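Pectate lyase/Amb allergen (Acidovorax citrulli, PDB 4HWV) probably cleaves pectate, a plant cell-wall polysaccharide, as a secreted calcium-binding lyase of polysaccharide lyase family 1. Local coordinates at residues M345-N350 and H378-V383; I81-T86 and T174-L179; D248-A253 and S360-W365; I403-T408 and S446-A451. All blocks are in the same frame, centred on the assembly; numbering follows the deposited sequence.

In the fold
Of the four contacts, two lie within a right-handed parallel beta-helix and two join segments outside its strands. Along the chain interaction 2 closes first; then the segments of interactions 3 and 1 alternate, because 345-350 falls between 248-253 and 360-365, and interaction 4 follows both. Interactions 1 and 2 are parallel strand pairings whose centres lie about 30 Å apart. Interaction 3 joins two loops that leave strands 243-245 and 345-356, with about 7 Å between its nearest atoms and those of either strand contact. Interaction 4 is a surface contact about 44 Å, centre to centre, from interaction 2. Coil-to-coil pairing thus builds the framework, while interaction 4 joins the start of helix 405-414 to the loop after helix 438-445.

Interaction 1. Residues M345-N350 and H378-V383; sequences MVHLYN and HAENNV
Parallel strand pairing between neighbouring coils of the right-handed beta-helix joins His347, Leu348 and Tyr349 to His378, Ala379 and Glu380. The evidence is a 10° angle between the strand directions, an axis separation of 4.7 Å and backbone bonds that alternate in the parallel manner: Leu348 N gives to His378 O, and Glu380 N to Leu348 O. On the sheet face carrying the histidines, His347 CG stands anti to its backbone N (chi1 -176°), and NE2 of the His347 ring donates to Glu380 OE1 over 2.8 Å, reaching that oxygen on its anti side but tilted out of the carboxylate plane. The same carboxylate oxygen has a second partner in Tyr462 OH, while His347 ND1 bonds to Tyr460 OH, so both ring nitrogens are engaged and the rotation of the ring is fixed. The His378 ring turns its edge toward the face of the His347 ring, offset, with CD2 to CD2 at 3.8 Å. Beyond the paired strands both chains turn through positive phi at Asn350 and Asn381, and asparagine amides join the backbone bond from Asn350 N to Glu380 O. Asn350 ND2 reaches Asn381 O at 3.0 Å, while Asn350 OD1 accepts from Glu465 N. Leu348 O takes two donors: Glu380 N comes in the carbonyl plane, whereas Asn382 ND2 arrives at 3.0 Å from above that plane, 58° out of it.

Interaction 2. Residues I81-T86 and T174-L179; sequences IRIRGT and TDAKIL
Ile83 is the first residue of 81-86 to meet 174-179, and its side chain meets mainly apolar groups. Ile83 CB lies 4.1 Å from Ala176 CB, and Ile83 CD1 meets CD1 of Ile178 at 4.3 Å; Ile200 also packs on both isoleucines. Gly85 follows with a positive phi that turns the chain out of the strand conformation, and both of its backbone polar groups are used. Its N donates to a water that in turn donates to Asp175 OD1, whereas Gly85 O accepts from Lys177 N at 2.8 Å. That N-H points almost straight at the oxygen (166°), although the donor stands above the carbonyl plane. Thr86 then pairs with Lys177 as a parallel beta bridge, where strands 86-88 and 177-179 join successive coils of the beta-helix. Its two branches part: Thr86 OG1, beside the backbone N (chi1 -66°), lies alongside the lysine chain, 3.7 Å from Lys177 CB, while Thr86 CG2 meets Leu179 CD1 at 3.5 Å. A second water bonds to Thr86 OG1 and donates to Asp175 O. The lysine continues extended past the threonine, and its NZ forms a salt bridge with Glu203. Thr86 also packs against Ser360 of the second subunit. The chemistry is therefore mixed: one direct backbone bond and two water bridges carry the polar link at Gly85 and Thr86, with apolar contacts before and after it.

Interaction 3. Residues D248-A253 and S360-W365; sequences DRHDHA and SADYPW
His250 meets Asp362 and Tyr363 in two different ways, edge-on to one and face-on to the other. Its ring stands almost upright to the carboxylate of Asp362, the planes 83° apart. His250 ND1 donates within the ring plane to the anti lone pair of Asp362 OD2, at 2.7 Å and with a nearly straight N-H angle of 165°. Over one face of the same ring comes the edge of Tyr363, whose CE2 is 3.6 Å from His250 CG, an edge-to-face pair with planes at 63°. At the far end of the tyrosine, Tyr363 OH accepts from Asp251 N at 3.0 Å. Asp251 OD2 sits at the tyrosine edge, 3.4 Å from Tyr363 CE1; the carboxylate is held by hydrogen bonds from His277 to OD1 and Gln275 to OD2. The other oxygen of Asp362, OD1, lies over a face of the His252 ring, 3.5 Å from His252 CG. Water bridges add to these contacts: one, over the centre of the Tyr363 ring, accepts from His252 N and donates to Asp362 O. Asp248 of the second subunit bonds to His252 ND1 and comes close to the like charge of Asp362, so the contact forms part of the subunit interface. Loops such as these, leaving strands 243-245 and 345-356 with 296-300 and 330-332 between them in the stack, are typical of the parallel beta-helix of pectate lyases.

Interaction 4. Residues I403-T408 and S446-A451; sequences ISAART and SALAAA
Ile403 and Leu448 carry most of this surface contact, with 81 and 65 Å² of their surfaces covered across it, and Ala405 adds 25 Å². The two branched side chains lie alongside one another, pointing opposite ways, and no hydrogen bond crosses between the segments. Ile403 divides its contacts between two branches. Ile403 CG2, anti to the backbone N, touches Leu448 CB at 3.9 Å. Ile403 CD1, at the end of the other branch, reaches over to the backbone of the opposite loop, 3.8 Å from Ala449 N, and meets Ala449 CB at 4.1 Å. Ile403 CD1 also lies 3.7 Å from Ser446 OG. Leu448 answers with CD1, which lies against the first turn of helix 405-414, 3.7 Å from Ala405 N and 4.0 Å from Ala405 CB.

Each segment holds its own shape by local bonds. Ser404 occupies the N-cap of the helix, where its OG accepts a weak bond from Ala406 N, and its backbone N donates to Gln373. Across from it, 446-449 forms a type I beta turn just after helix 438-445. There Ser446 OG, anti to its own backbone N (chi1 176°), accepts from Leu448 N at 3.0 Å, an ST turn that fixes the backbone from which the leucine projects. Leu371 of strand 369-371 touches both Ile403 and Ala449, tying the contact to the body of the beta-helix. With aliphatic groups doing most of the touching and no polar bond crossing between the segments, the contact rests on van der Waals packing of partly covered aliphatic groups.

Interaction 1. Residues M345-N350 and H378-V383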
loop_
_atom_site.group_PDB
_atom_site.type_symbol
_atom_site.label_atom_id
_atom_site.label_comp_id
_atom_site.label_asym_id
_atom_site.label_seq_id
_atom_site.Cartn_x
_atom_site.Cartn_y
_atom_site.Cartn_z
ATOM N N MET A 345 31.350 -3.584 14.411
ATOM C CA MET A 345 31.065 -4.619 15.407
ATOM C C MET A 345 29.570 -4.594 15.674
ATOM O O MET A 345 29.062 -3.688 16.334
ATOM C CB MET A 345 31.875 -4.362 16.677
ATOM C CG MET A 345 33.380 -4.357 16.369
ATOM S SD MET A 345 34.390 -3.509 17.591
ATOM C CE MET A 345 34.253 -4.732 18.840
ATOM N N VAL A 346 28.859 -5.557 15.105
ATOM C CA VAL A 346 27.397 -5.533 15.091
ATOM C C VAL A 346 26.832 -6.750 15.822
ATOM O O VAL A 346 27.192 -7.898 15.533
ATOM C CB VAL A 346 26.871 -5.472 13.653
ATOM C CG1 VAL A 346 25.349 -5.570 13.601
ATOM C CG2 VAL A 346 27.341 -4.181 12.996
ATOM N N HIS A 347 25.975 -6.473 16.805
ATOM C CA HIS A 347 25.377 -7.486 17.657
ATOM C C HIS A 347 23.898 -7.589 17.311
ATOM O O HIS A 347 23.192 -6.585 17.364
ATOM C CB HIS A 347 25.580 -7.037 19.114
ATOM C CG HIS A 347 25.106 -8.003 20.156
ATOM N ND1 HIS A 347 24.848 -7.589 21.446
ATOM C CD2 HIS A 347 24.893 -9.344 20.137
ATOM C CE1 HIS A 347 24.508 -8.628 22.184
ATOM N NE2 HIS A 347 24.511 -9.706 21.415
ATOM N N LEU A 348 23.437 -8.785 16.953
ATOM C CA LEU A 348 22.003 -9.001 16.690
ATOM C C LEU A 348 21.540 -10.067 17.661
ATOM O O LEU A 348 22.005 -11.202 17.600
ATOM C CB LEU A 348 21.741 -9.491 15.255
ATOM C CG LEU A 348 22.254 -8.550 14.159
ATOM C CD1 LEU A 348 23.592 -9.038 13.610
ATOM C CD2 LEU A 348 21.215 -8.360 13.052
ATOM N N TYR A 349 20.664 -9.698 18.587
ATOM C CA TYR A 349 20.148 -10.682 19.521
ATOM C C TYR A 349 18.645 -10.594 19.719
ATOM O O TYR A 349 18.072 -9.515 19.685
ATOM C CB TYR A 349 20.887 -10.645 20.874
ATOM C CG TYR A 349 20.687 -9.442 21.782
ATOM C CD1 TYR A 349 21.458 -8.288 21.642
ATOM C CD2 TYR A 349 19.773 -9.484 22.840
ATOM C CE1 TYR A 349 21.310 -7.220 22.520
ATOM C CE2 TYR A 349 19.614 -8.409 23.703
ATOM C CZ TYR A 349 20.382 -7.291 23.539
ATOM O OH TYR A 349 20.222 -6.217 24.404
ATOM N N ASN A 350 18.007 -11.750 19.883
ATOM C CA ASN A 350 16.580 -11.781 20.202
ATOM C C ASN A 350 15.746 -10.993 19.192
ATOM O O ASN A 350 14.865 -10.214 19.572
ATOM C CB ASN A 350 16.294 -11.254 21.618
ATOM C CG ASN A 350 16.788 -12.174 22.731
ATOM O OD1 ASN A 350 17.058 -11.693 23.818
ATOM N ND2 ASN A 350 16.838 -13.499 22.491
ATOM N N HIS A 378 27.920 -10.702 15.705
ATOM C CA HIS A 378 27.696 -11.550 16.879
ATOM C C HIS A 378 26.183 -11.733 16.997
ATOM O O HIS A 378 25.467 -10.768 17.290
ATOM C CB HIS A 378 28.252 -10.853 18.130
ATOM C CG HIS A 378 28.410 -11.749 19.318
ATOM N ND1 HIS A 378 29.593 -12.395 19.596
ATOM C CD2 HIS A 378 27.550 -12.080 20.316
ATOM C CE1 HIS A 378 29.449 -13.107 20.700
ATOM N NE2 HIS A 378 28.225 -12.924 21.164
ATOM N N ALA A 379 25.703 -12.953 16.766
ATOM C CA ALA A 379 24.261 -13.219 16.683
ATOM C C ALA A 379 23.844 -14.194 17.771
ATOM O O ALA A 379 24.378 -15.293 17.841
ATOM C CB ALA A 379 23.914 -13.802 15.315
ATOM N N GLU A 380 22.875 -13.807 18.598
ATOM C CA GLU A 380 22.448 -14.666 19.704
ATOM C C GLU A 380 20.934 -14.767 19.813
ATOM O O GLU A 380 20.237 -13.746 19.837
ATOM C CB GLU A 380 23.002 -14.149 21.039
ATOM C CG GLU A 380 24.518 -14.292 21.147
ATOM C CD GLU A 380 25.125 -13.500 22.280
ATOM O OE1 GLU A 380 24.734 -12.333 22.464
ATOM O OE2 GLU A 380 26.013 -14.044 22.965
ATOM N N ASN A 381 20.446 -16.003 19.934
ATOM C CA ASN A 381 19.036 -16.260 20.245
ATOM C C ASN A 381 18.058 -15.510 19.341
ATOM O O ASN A 381 17.082 -14.908 19.800
ATOM C CB ASN A 381 18.736 -16.016 21.733
ATOM C CG ASN A 381 19.487 -16.983 22.639
ATOM O OD1 ASN A 381 20.501 -17.579 22.254
ATOM N ND2 ASN A 381 19.000 -17.115 23.865
ATOM N N ASN A 382 18.336 -15.570 18.047
ATOM C CA ASN A 382 17.409 -15.059 17.041
ATOM C C ASN A 382 16.536 -16.210 16.560
ATOM O O ASN A 382 17.018 -17.344 16.408
ATOM C CB ASN A 382 18.168 -14.462 15.858
ATOM C CG ASN A 382 18.990 -13.244 16.261
ATOM O OD1 ASN A 382 18.442 -12.163 16.456
ATOM N ND2 ASN A 382 20.305 -13.419 16.397
ATOM N N VAL A 383 15.265 -15.909 16.306
ATOM C CA VAL A 383 14.326 -16.881 15.752
ATOM C C VAL A 383 13.986 -16.511 14.327
ATOM O O VAL A 383 13.710 -15.352 14.046
ATOM C CB VAL A 383 13.039 -16.927 16.572
ATOM C CG1 VAL A 383 11.999 -17.843 15.906
ATOM C CG2 VAL A 383 13.334 -17.364 17.985
#

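Interaction 2. Residues I81-T86 and T174-L179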
loop_
_atom_site.group_PDB
_atom_site.type_symbol
_atom_site.label_atom_id
_atom_site.label_comp_id
_atom_site.label_asym_id
_atom_site.label_seq_id
_atom_site.Cartn_x
_atom_site.Cartn_y
_atom_site.Cartn_z
ATOM N N ILE A 81 10.675 16.625 20.639
ATOM C CA ILE A 81 9.755 16.926 19.552
ATOM C C ILE A 81 8.764 15.765 19.469
ATOM O O ILE A 81 9.136 14.633 19.132
ATOM C CB ILE A 81 10.511 17.097 18.210
ATOM C CG1 ILE A 81 11.531 18.239 18.311
ATOM C CG2 ILE A 81 9.522 17.334 17.081
ATOM C CD1 ILE A 81 12.529 18.271 17.170
ATOM N N ARG A 82 7.505 16.054 19.789
ATOM C CA ARG A 82 6.462 15.039 19.771
ATOM C C ARG A 82 5.696 15.124 18.462
ATOM O O ARG A 82 5.358 16.216 18.008
ATOM C CB ARG A 82 5.532 15.184 20.976
ATOM C CG ARG A 82 6.285 15.015 22.284
ATOM C CD ARG A 82 5.387 14.819 23.493
ATOM N NE ARG A 82 6.202 14.776 24.704
ATOM C CZ ARG A 82 6.717 13.668 25.237
ATOM N NH1 ARG A 82 6.513 12.470 24.691
ATOM N NH2 ARG A 82 7.460 13.777 26.329
ATOM N N ILE A 83 5.462 13.967 17.842
ATOM C CA ILE A 83 4.801 13.919 16.542
ATOM C C ILE A 83 3.308 13.654 16.736
ATOM O O ILE A 83 2.917 12.599 17.243
ATOM C CB ILE A 83 5.380 12.793 15.653
ATOM C CG1 ILE A 83 6.918 12.860 15.617
ATOM C CG2 ILE A 83 4.703 12.803 14.262
ATOM C CD1 ILE A 83 7.479 14.159 15.094
ATOM N N ARG A 84 2.485 14.628 16.355
ATOM C CA ARG A 84 1.036 14.498 16.419
ATOM C C ARG A 84 0.488 14.138 15.054
ATOM O O ARG A 84 0.498 14.959 14.138
ATOM C CB ARG A 84 0.360 15.782 16.925
ATOM C CG ARG A 84 -1.134 15.587 17.172
ATOM C CD ARG A 84 -1.911 16.844 17.566
ATOM N NE ARG A 84 -1.472 17.485 18.800
ATOM C CZ ARG A 84 -1.721 17.016 20.018
ATOM N NH1 ARG A 84 -2.359 15.860 20.175
ATOM N NH2 ARG A 84 -1.312 17.692 21.081
ATOM N N GLY A 85 -0.001 12.915 14.924
ATOM C CA GLY A 85 -0.582 12.476 13.665
ATOM C C GLY A 85 0.459 12.217 12.589
ATOM O O GLY A 85 1.577 11.744 12.872
ATOM N N THR A 86 0.084 12.507 11.349
ATOM C CA THR A 86 0.907 12.165 10.197
ATOM C C THR A 86 1.626 13.377 9.614
ATOM O O THR A 86 1.001 14.391 9.317
ATOM C CB THR A 86 0.051 11.564 9.084
ATOM O OG1 THR A 86 -0.469 10.302 9.521
ATOM C CG2 THR A 86 0.880 11.389 7.802
ATOM N N THR A 174 -0.948 6.178 19.140
ATOM C CA THR A 174 -0.832 4.969 18.335
ATOM C C THR A 174 -0.799 5.260 16.842
ATOM O O THR A 174 -0.756 4.333 16.037
ATOM C CB THR A 174 -2.005 4.024 18.627
ATOM O OG1 THR A 174 -3.231 4.720 18.382
ATOM C CG2 THR A 174 -1.974 3.543 20.091
ATOM N N ASP A 175 -0.805 6.536 16.458
ATOM C CA ASP A 175 -0.913 6.886 15.045
ATOM C C ASP A 175 0.054 7.977 14.595
ATOM O O ASP A 175 -0.204 8.672 13.610
ATOM C CB ASP A 175 -2.358 7.250 14.700
ATOM C CG ASP A 175 -2.842 8.483 15.426
ATOM O OD1 ASP A 175 -2.167 8.965 16.355
ATOM O OD2 ASP A 175 -3.929 8.962 15.064
ATOM N N ALA A 176 1.175 8.127 15.291
ATOM C CA ALA A 176 2.182 9.087 14.844
ATOM C C ALA A 176 2.897 8.520 13.624
ATOM O O ALA A 176 3.374 7.378 13.662
ATOM C CB ALA A 176 3.176 9.353 15.947
ATOM N N LYS A 177 2.976 9.301 12.549
ATOM C CA LYS A 177 3.612 8.821 11.324
ATOM C C LYS A 177 4.496 9.879 10.691
ATOM O O LYS A 177 4.181 11.080 10.735
ATOM C CB LYS A 177 2.575 8.412 10.278
ATOM C CG LYS A 177 1.607 7.320 10.700
ATOM C CD LYS A 177 0.843 6.772 9.483
ATOM C CE LYS A 177 0.102 5.497 9.796
ATOM N NZ LYS A 177 -0.340 4.879 8.506
ATOM N N ILE A 178 5.591 9.433 10.073
ATOM C CA ILE A 178 6.392 10.304 9.208
ATOM C C ILE A 178 6.525 9.575 7.876
ATOM O O ILE A 178 6.991 8.423 7.832
ATOM C CB ILE A 178 7.770 10.585 9.834
ATOM C CG1 ILE A 178 7.590 11.365 11.146
ATOM C CG2 ILE A 178 8.645 11.360 8.844
ATOM C CD1 ILE A 178 8.895 11.669 11.870
ATOM N N LEU A 179 6.055 10.217 6.811
ATOM C CA LEU A 179 5.991 9.584 5.488
ATOM C C LEU A 179 6.893 10.244 4.471
ATOM O O LEU A 179 7.073 11.450 4.477
ATOM C CB LEU A 179 4.586 9.692 4.899
ATOM C CG LEU A 179 3.377 9.408 5.783
ATOM C CD1 LEU A 179 2.106 9.687 4.989
ATOM C CD2 LEU A 179 3.386 7.977 6.299
HETATM O O HOH W 1 -0.400 10.948 16.955
HETATM O O HOH W 2 -1.875 9.712 11.783
#

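Interaction 3. Residues D248-A253 and S360-W365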
loop_
_atom_site.group_PDB
_atom_site.type_symbol
_atom_site.label_atom_id
_atom_site.label_comp_id
_atom_site.label_asym_id
_atom_site.label_seq_id
_atom_site.Cartn_x
_atom_site.Cartn_y
_atom_site.Cartn_z
ATOM N N ASP A 248 2.288 1.648 1.303
ATOM C CA ASP A 248 1.445 0.962 0.328
ATOM C C ASP A 248 1.982 1.080 -1.099
ATOM O O ASP A 248 1.227 0.892 -2.045
ATOM C CB ASP A 248 -0.014 1.448 0.420
ATOM C CG ASP A 248 -0.188 2.846 -0.119
ATOM O OD1 ASP A 248 0.828 3.581 -0.212
ATOM O OD2 ASP A 248 -1.338 3.221 -0.460
ATOM N N ARG A 249 3.268 1.397 -1.254
ATOM C CA ARG A 249 3.915 1.323 -2.558
ATOM C C ARG A 249 5.011 0.270 -2.515
ATOM O O ARG A 249 6.210 0.578 -2.423
ATOM C CB ARG A 249 4.465 2.683 -2.989
ATOM C CG ARG A 249 3.358 3.623 -3.468
ATOM C CD ARG A 249 3.894 4.923 -4.080
ATOM N NE ARG A 249 4.510 5.749 -3.053
ATOM C CZ ARG A 249 4.910 7.002 -3.254
ATOM N NH1 ARG A 249 4.802 7.576 -4.460
ATOM N NH2 ARG A 249 5.389 7.688 -2.230
ATOM N N HIS A 250 4.604 -0.992 -2.570
ATOM C CA HIS A 250 5.562 -2.085 -2.579
ATOM C C HIS A 250 6.277 -2.159 -3.917
ATOM O O HIS A 250 5.705 -1.825 -4.967
ATOM C CB HIS A 250 4.854 -3.413 -2.313
ATOM C CG HIS A 250 4.356 -3.558 -0.914
ATOM N ND1 HIS A 250 3.813 -4.730 -0.436
ATOM C CD2 HIS A 250 4.351 -2.690 0.125
ATOM C CE1 HIS A 250 3.482 -4.573 0.834
ATOM N NE2 HIS A 250 3.804 -3.346 1.201
ATOM N N ASP A 251 7.513 -2.647 -3.876
ATOM C CA ASP A 251 8.348 -2.738 -5.073
ATOM C C ASP A 251 7.714 -3.537 -6.200
ATOM O O ASP A 251 7.969 -3.278 -7.376
ATOM C CB ASP A 251 9.693 -3.359 -4.729
ATOM C CG ASP A 251 10.505 -2.504 -3.786
ATOM O OD1 ASP A 251 10.143 -1.327 -3.568
ATOM O OD2 ASP A 251 11.508 -3.025 -3.262
ATOM N N HIS A 252 6.890 -4.503 -5.820
ATOM C CA HIS A 252 6.162 -5.343 -6.769
ATOM C C HIS A 252 5.343 -4.520 -7.767
ATOM O O HIS A 252 5.088 -4.978 -8.892
ATOM C CB HIS A 252 5.269 -6.308 -5.967
ATOM C CG HIS A 252 4.715 -7.451 -6.753
ATOM N ND1 HIS A 252 3.476 -7.403 -7.361
ATOM C CD2 HIS A 252 5.207 -8.689 -7.000
ATOM C CE1 HIS A 252 3.237 -8.556 -7.961
ATOM N NE2 HIS A 252 4.266 -9.358 -7.747
ATOM N N ALA A 253 4.937 -3.308 -7.383
ATOM C CA ALA A 253 4.130 -2.452 -8.267
ATOM C C ALA A 253 4.936 -1.807 -9.391
ATOM O O ALA A 253 4.356 -1.242 -10.319
ATOM C CB ALA A 253 3.447 -1.353 -7.463
ATOM N N SER A 360 6.661 -15.615 -5.494
ATOM C CA SER A 360 5.520 -14.779 -5.854
ATOM C C SER A 360 5.162 -13.750 -4.786
ATOM O O SER A 360 4.331 -12.880 -5.039
ATOM C CB SER A 360 4.293 -15.636 -6.193
ATOM O OG SER A 360 3.714 -16.203 -5.024
ATOM N N ALA A 361 5.766 -13.857 -3.601
ATOM C CA ALA A 361 5.553 -12.883 -2.528
ATOM C C ALA A 361 6.044 -11.493 -2.936
ATOM O O ALA A 361 6.855 -11.354 -3.845
ATOM C CB ALA A 361 6.256 -13.343 -1.242
ATOM N N ASP A 362 5.584 -10.461 -2.246
ATOM C CA ASP A 362 6.023 -9.100 -2.586
ATOM C C ASP A 362 7.505 -8.880 -2.291
ATOM O O ASP A 362 8.228 -8.239 -3.072
ATOM C CB ASP A 362 5.204 -8.051 -1.847
ATOM C CG ASP A 362 3.934 -7.682 -2.586
ATOM O OD1 ASP A 362 3.600 -8.344 -3.602
ATOM O OD2 ASP A 362 3.264 -6.722 -2.148
ATOM N N TYR A 363 7.963 -9.439 -1.175
ATOM C CA TYR A 363 9.355 -9.296 -0.763
ATOM C C TYR A 363 9.906 -10.663 -0.391
ATOM O O TYR A 363 10.188 -10.933 0.768
ATOM C CB TYR A 363 9.472 -8.330 0.417
ATOM C CG TYR A 363 9.122 -6.908 0.056
ATOM C CD1 TYR A 363 10.052 -6.084 -0.590
ATOM C CD2 TYR A 363 7.865 -6.382 0.364
ATOM C CE1 TYR A 363 9.745 -4.776 -0.922
ATOM C CE2 TYR A 363 7.533 -5.072 0.026
ATOM C CZ TYR A 363 8.480 -4.266 -0.606
ATOM O OH TYR A 363 8.185 -2.961 -0.950
ATOM N N PRO A 364 10.044 -11.548 -1.386
ATOM C CA PRO A 364 10.540 -12.893 -1.054
ATOM C C PRO A 364 11.918 -12.821 -0.409
ATOM O O PRO A 364 12.760 -12.031 -0.821
ATOM C CB PRO A 364 10.633 -13.603 -2.424
ATOM C CG PRO A 364 9.822 -12.757 -3.354
ATOM C CD PRO A 364 9.916 -11.338 -2.833
ATOM N N TRP A 365 12.139 -13.653 0.595
ATOM C CA TRP A 365 13.425 -13.719 1.260
ATOM C C TRP A 365 14.538 -14.121 0.290
ATOM O O TRP A 365 14.461 -15.150 -0.406
ATOM C CB TRP A 365 13.355 -14.763 2.354
ATOM C CG TRP A 365 14.608 -14.957 3.171
ATOM C CD1 TRP A 365 15.735 -15.653 2.809
ATOM C CD2 TRP A 365 14.835 -14.490 4.510
ATOM N NE1 TRP A 365 16.646 -15.638 3.832
ATOM C CE2 TRP A 365 16.115 -14.938 4.891
ATOM C CE3 TRP A 365 14.079 -13.730 5.419
ATOM C CZ2 TRP A 365 16.652 -14.673 6.140
ATOM C CZ3 TRP A 365 14.614 -13.480 6.660
ATOM C CH2 TRP A 365 15.893 -13.951 7.013
HETATM O O HOH W 3 7.510 -5.729 -3.284
HETATM O O HOH W 4 3.799 -12.129 -7.889
#

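Interaction 4. Residues I403-T408 and S446-A451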
loop_
_atom_site.group_PDB
_atom_site.type_symbol
_atom_site.label_atom_id
_atom_site.label_comp_id
_atom_site.label_asym_id
_atom_site.label_seq_id
_atom_site.Cartn_x
_atom_site.Cartn_y
_atom_site.Cartn_z
ATOM N N ILE A 403 33.457 -11.316 1.304
ATOM C CA ILE A 403 34.768 -10.892 1.790
ATOM C C ILE A 403 35.803 -11.022 0.681
ATOM O O ILE A 403 35.766 -11.994 -0.104
ATOM C CB ILE A 403 35.277 -11.766 2.980
ATOM C CG1 ILE A 403 34.276 -11.824 4.135
ATOM C CG2 ILE A 403 36.670 -11.292 3.495
ATOM C CD1 ILE A 403 34.528 -12.994 5.063
ATOM N N SER A 404 36.724 -10.054 0.639
ATOM C CA SER A 404 37.870 -10.027 -0.280
ATOM C C SER A 404 39.172 -9.880 0.506
ATOM O O SER A 404 39.318 -8.933 1.277
ATOM C CB SER A 404 37.745 -8.807 -1.211
ATOM O OG SER A 404 38.990 -8.501 -1.847
ATOM N N ALA A 405 40.135 -10.777 0.285
ATOM C CA ALA A 405 41.420 -10.701 0.980
ATOM C C ALA A 405 42.257 -9.497 0.606
ATOM O O ALA A 405 43.040 -9.009 1.427
ATOM C CB ALA A 405 42.229 -11.965 0.736
ATOM N N ALA A 406 42.118 -9.000 -0.608
ATOM C CA ALA A 406 42.949 -7.859 -1.000
ATOM C C ALA A 406 42.565 -6.637 -0.172
ATOM O O ALA A 406 43.428 -5.882 0.317
ATOM C CB ALA A 406 42.810 -7.581 -2.490
ATOM N N ARG A 407 41.268 -6.474 0.034
ATOM C CA ARG A 407 40.763 -5.388 0.863
ATOM C C ARG A 407 41.171 -5.544 2.327
ATOM O O ARG A 407 41.525 -4.559 2.979
ATOM C CB ARG A 407 39.248 -5.254 0.712
ATOM C CG ARG A 407 38.805 -4.790 -0.683
ATOM C CD ARG A 407 39.427 -3.415 -1.020
ATOM N NE ARG A 407 38.983 -2.872 -2.301
ATOM C CZ ARG A 407 39.798 -2.549 -3.304
ATOM N NH1 ARG A 407 41.111 -2.716 -3.190
ATOM N NH2 ARG A 407 39.298 -2.057 -4.425
ATOM N N THR A 408 41.173 -6.778 2.827
ATOM C CA THR A 408 41.680 -7.068 4.170
ATOM C C THR A 408 43.120 -6.592 4.356
ATOM O O THR A 408 43.475 -5.987 5.389
ATOM C CB THR A 408 41.592 -8.576 4.467
ATOM O OG1 THR A 408 40.228 -9.002 4.326
ATOM C CG2 THR A 408 42.095 -8.888 5.901
ATOM N N SER A 446 32.385 -18.283 2.761
ATOM C CA SER A 446 33.732 -17.746 2.545
ATOM C C SER A 446 34.714 -18.357 3.513
ATOM O O SER A 446 34.532 -18.282 4.726
ATOM C CB SER A 446 33.770 -16.228 2.747
ATOM O OG SER A 446 35.114 -15.763 2.619
ATOM N N ALA A 447 35.783 -18.922 2.968
ATOM C CA ALA A 447 36.883 -19.432 3.773
ATOM C C ALA A 447 37.759 -18.316 4.352
ATOM O O ALA A 447 38.754 -18.598 5.020
ATOM C CB ALA A 447 37.740 -20.375 2.929
ATOM N N LEU A 448 37.410 -17.056 4.097
ATOM C CA LEU A 448 38.217 -15.944 4.587
ATOM C C LEU A 448 37.711 -15.415 5.919
ATOM O O LEU A 448 38.354 -14.564 6.524
ATOM C CB LEU A 448 38.275 -14.815 3.555
ATOM C CG LEU A 448 38.857 -15.254 2.210
ATOM C CD1 LEU A 448 38.812 -14.064 1.288
ATOM C CD2 LEU A 448 40.272 -15.821 2.320
ATOM N N ALA A 449 36.543 -15.891 6.353
ATOM C CA ALA A 449 35.995 -15.515 7.656
ATOM C C ALA A 449 36.901 -16.077 8.762
ATOM O O ALA A 449 37.335 -17.222 8.679
ATOM C CB ALA A 449 34.577 -16.037 7.792
ATOM N N ALA A 450 37.190 -15.270 9.786
ATOM C CA ALA A 450 38.174 -15.631 10.810
ATOM C C ALA A 450 37.540 -15.760 12.184
ATOM O O ALA A 450 36.390 -15.401 12.374
ATOM C CB ALA A 450 39.276 -14.600 10.859
ATOM N N ALA A 451 38.303 -16.276 13.144
ATOM C CA ALA A 451 37.782 -16.491 14.491
ATOM C C ALA A 451 37.411 -15.163 15.165
ATOM O O ALA A 451 38.192 -14.214 15.159
ATOM C CB ALA A 451 38.798 -17.255 15.335
#